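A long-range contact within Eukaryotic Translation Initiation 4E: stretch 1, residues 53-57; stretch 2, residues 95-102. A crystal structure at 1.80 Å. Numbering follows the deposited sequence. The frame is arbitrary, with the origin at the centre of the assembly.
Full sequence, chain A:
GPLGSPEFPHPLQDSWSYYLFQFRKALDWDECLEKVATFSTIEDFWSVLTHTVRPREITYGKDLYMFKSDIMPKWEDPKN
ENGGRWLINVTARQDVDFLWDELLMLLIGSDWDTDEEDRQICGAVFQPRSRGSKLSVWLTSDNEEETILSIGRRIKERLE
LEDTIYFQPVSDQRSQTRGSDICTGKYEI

Stretch 1 (53-57) VRPRE
Stretch 2 95-102: DVDFLWDE

Stretch 1 packs against the first two turns of a helix in stretch 2, burying 339 Å² summed over both sides. Register is set by Pro55 and Asp97, whose CA atoms lie 5.3 Å apart. Residues 96-102 are helical, with phi from -56° to -71° and psi from -25° to -51°, and their i to i+4 bonds begin with Leu99 N to Asp95 O at 3.1 Å. Asp95, at phi/psi -86/118, is the N-cap: with chi1 t (180°) and chi2 10°, its OD1 accepts from Asp97 N at 3.0 Å. In stretch 1, Val53 (-63/138, chi1 p) and Arg54 (-72/143) are extended; Pro55 (-48/-37), Arg56 (-73/-16) and Glu57 (-98/-17) then turn, and Glu57 N donates to Arg54 O at 2.9 Å.

The Arg54 CA-to-CB bond points sideways, yet the side chain ends close to the helix. Its path has chi1 m (-61°), chi2 between wells at -95°, chi3 p (67°) and chi4 -151°. The bend brings the guanidinium to Asp101, whose chi1 is m (-69°) and chi2 -11°. NH1 donates to Asp101 OD1 at 2.8 Å with an N-H...O angle of 172°, and NH2 to Asp101 OD2 at 3.1 Å and 157°. This is a two-pronged salt bridge, with OD1 near the guanidinium plane.

Asp97, one turn earlier, adopts a similar rotamer, chi1 m (-73°) and chi2 -15°, but plays a different part. Its OD1 accepts from Arg56 N at 2.9 Å and 147°, fastening the helix side chain to the backbone of the turn. The same oxygen lies over one face of the Arg54 guanidinium, 4.2 Å from Arg54 NH2; no N-H points at it, so the relation is one of charge alone. Asp97 OD1 also sits 3.2 Å from Pro55 CD, whereas its 3.3 Å approach to Pro55 N cannot be a hydrogen bond, because the proline nitrogen carries no hydrogen.

Pro55, buried and with its CA-to-CB bond toward the helix, supplies the apolar contact. Its ring is C-gamma exo: CB lies 3.7 Å from Val96 CG2, and CG lies 3.5 Å from Trp100 CD1. Val96 (chi1 m, -70°) and Trp100 (chi1 t, -167°; chi2 -128°) both direct CA-to-CB toward stretch 1; the proline meets the indole obliquely. Val96 CG2 also reaches Arg56 N at 3.7 Å. Arg56 is modelled only to CB, which lies 3.5 Å from Asp97 OD1. Phe98 (chi1 t, 174°; chi2 83°) points its CA-to-CB bond away, while Leu99 (m, t) and Glu102 (m, m, chi3 -46°) make no contact.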

# COMPACT_ATOMS: atom_id res chain seq x y z
N VAL A 53 -8.13 11.64 -6.71
CA VAL A 53 -8.28 12.43 -5.49
C VAL A 53 -7.04 12.30 -4.57
O VAL A 53 -6.48 11.20 -4.43
CB VAL A 53 -9.62 12.07 -4.79
CG1 VAL A 53 -9.66 10.57 -4.41
CG2 VAL A 53 -9.91 13.00 -3.59
N ARG A 54 -6.60 13.42 -3.98
CA ARG A 54 -5.50 13.39 -2.99
C ARG A 54 -5.97 12.78 -1.67
O ARG A 54 -7.11 13.01 -1.28
CB ARG A 54 -4.94 14.79 -2.73
CG ARG A 54 -4.34 15.50 -3.93
CD ARG A 54 -2.84 15.28 -3.98
NE ARG A 54 -2.50 13.87 -4.25
CZ ARG A 54 -1.38 13.29 -3.82
NH1 ARG A 54 -1.13 12.03 -4.10
NH2 ARG A 54 -0.51 13.99 -3.11
N PRO A 55 -5.11 12.00 -0.97
CA PRO A 55 -5.52 11.47 0.33
C PRO A 55 -6.14 12.51 1.29
O PRO A 55 -7.09 12.20 2.01
CB PRO A 55 -4.23 10.90 0.91
CG PRO A 55 -3.44 10.48 -0.30
CD PRO A 55 -3.76 11.53 -1.36
N ARG A 56 -5.64 13.75 1.30
CA ARG A 56 -6.15 14.73 2.25
C ARG A 56 -7.55 15.22 1.90
O ARG A 56 -8.24 15.76 2.76
CB ARG A 56 -5.16 15.88 2.44
N GLU A 57 -7.97 14.99 0.66
CA GLU A 57 -9.30 15.45 0.18
C GLU A 57 -10.39 14.37 0.20
O GLU A 57 -11.59 14.70 0.13
CB GLU A 57 -9.16 16.04 -1.23
N ASP A 95 0.82 14.30 7.69
CA ASP A 95 0.20 14.61 6.41
C ASP A 95 -0.02 13.31 5.62
O ASP A 95 0.95 12.65 5.26
CB ASP A 95 1.12 15.54 5.61
CG ASP A 95 0.56 15.91 4.26
OD1 ASP A 95 -0.63 15.62 3.97
OD2 ASP A 95 1.32 16.51 3.49
N VAL A 96 -1.27 12.96 5.33
CA VAL A 96 -1.57 11.70 4.63
C VAL A 96 -1.12 11.74 3.16
O VAL A 96 -0.87 10.71 2.55
CB VAL A 96 -3.04 11.22 4.76
CG1 VAL A 96 -3.33 10.76 6.18
CG2 VAL A 96 -4.07 12.31 4.35
N ASP A 97 -1.05 12.95 2.59
CA ASP A 97 -0.53 13.11 1.22
C ASP A 97 0.94 12.68 1.15
O ASP A 97 1.31 11.95 0.24
CB ASP A 97 -0.64 14.56 0.76
CG ASP A 97 -2.06 14.98 0.44
OD1 ASP A 97 -2.95 14.11 0.30
OD2 ASP A 97 -2.29 16.21 0.32
N PHE A 98 1.75 13.14 2.11
CA PHE A 98 3.17 12.75 2.26
C PHE A 98 3.28 11.23 2.49
O PHE A 98 4.05 10.55 1.79
CB PHE A 98 3.82 13.53 3.42
CG PHE A 98 5.23 13.10 3.74
CD1 PHE A 98 6.31 13.60 2.99
CD2 PHE A 98 5.48 12.21 4.78
CE1 PHE A 98 7.62 13.19 3.28
CE2 PHE A 98 6.78 11.79 5.09
CZ PHE A 98 7.86 12.28 4.34
N LEU A 99 2.52 10.71 3.45
CA LEU A 99 2.57 9.27 3.76
C LEU A 99 2.28 8.42 2.53
O LEU A 99 3.01 7.48 2.23
CB LEU A 99 1.56 8.89 4.86
CG LEU A 99 1.84 9.40 6.28
CD1 LEU A 99 0.74 8.93 7.22
CD2 LEU A 99 3.22 8.93 6.79
N TRP A 100 1.21 8.75 1.83
CA TRP A 100 0.80 7.99 0.63
C TRP A 100 1.82 8.12 -0.48
O TRP A 100 2.23 7.12 -1.05
CB TRP A 100 -0.56 8.45 0.15
CG TRP A 100 -1.24 7.57 -0.86
CD1 TRP A 100 -1.76 7.97 -2.05
CD2 TRP A 100 -1.51 6.15 -0.77
NE1 TRP A 100 -2.34 6.90 -2.71
CE2 TRP A 100 -2.20 5.77 -1.95
CE3 TRP A 100 -1.23 5.17 0.19
CZ2 TRP A 100 -2.61 4.44 -2.20
CZ3 TRP A 100 -1.65 3.84 -0.06
CH2 TRP A 100 -2.33 3.49 -1.25
N ASP A 101 2.24 9.34 -0.79
CA ASP A 101 3.24 9.54 -1.84
C ASP A 101 4.58 8.84 -1.54
O ASP A 101 5.15 8.23 -2.42
CB ASP A 101 3.51 11.02 -2.11
CG ASP A 101 2.32 11.73 -2.76
OD1 ASP A 101 1.36 11.06 -3.21
OD2 ASP A 101 2.37 13.00 -2.81
N GLU A 102 5.07 8.94 -0.30
CA GLU A 102 6.33 8.27 0.06
C GLU A 102 6.18 6.76 -0.02
O GLU A 102 7.10 6.04 -0.47
CB GLU A 102 6.75 8.65 1.49
CG GLU A 102 7.18 10.11 1.66
CD GLU A 102 8.31 10.50 0.71
OE1 GLU A 102 9.31 9.75 0.58
OE2 GLU A 102 8.22 11.60 0.13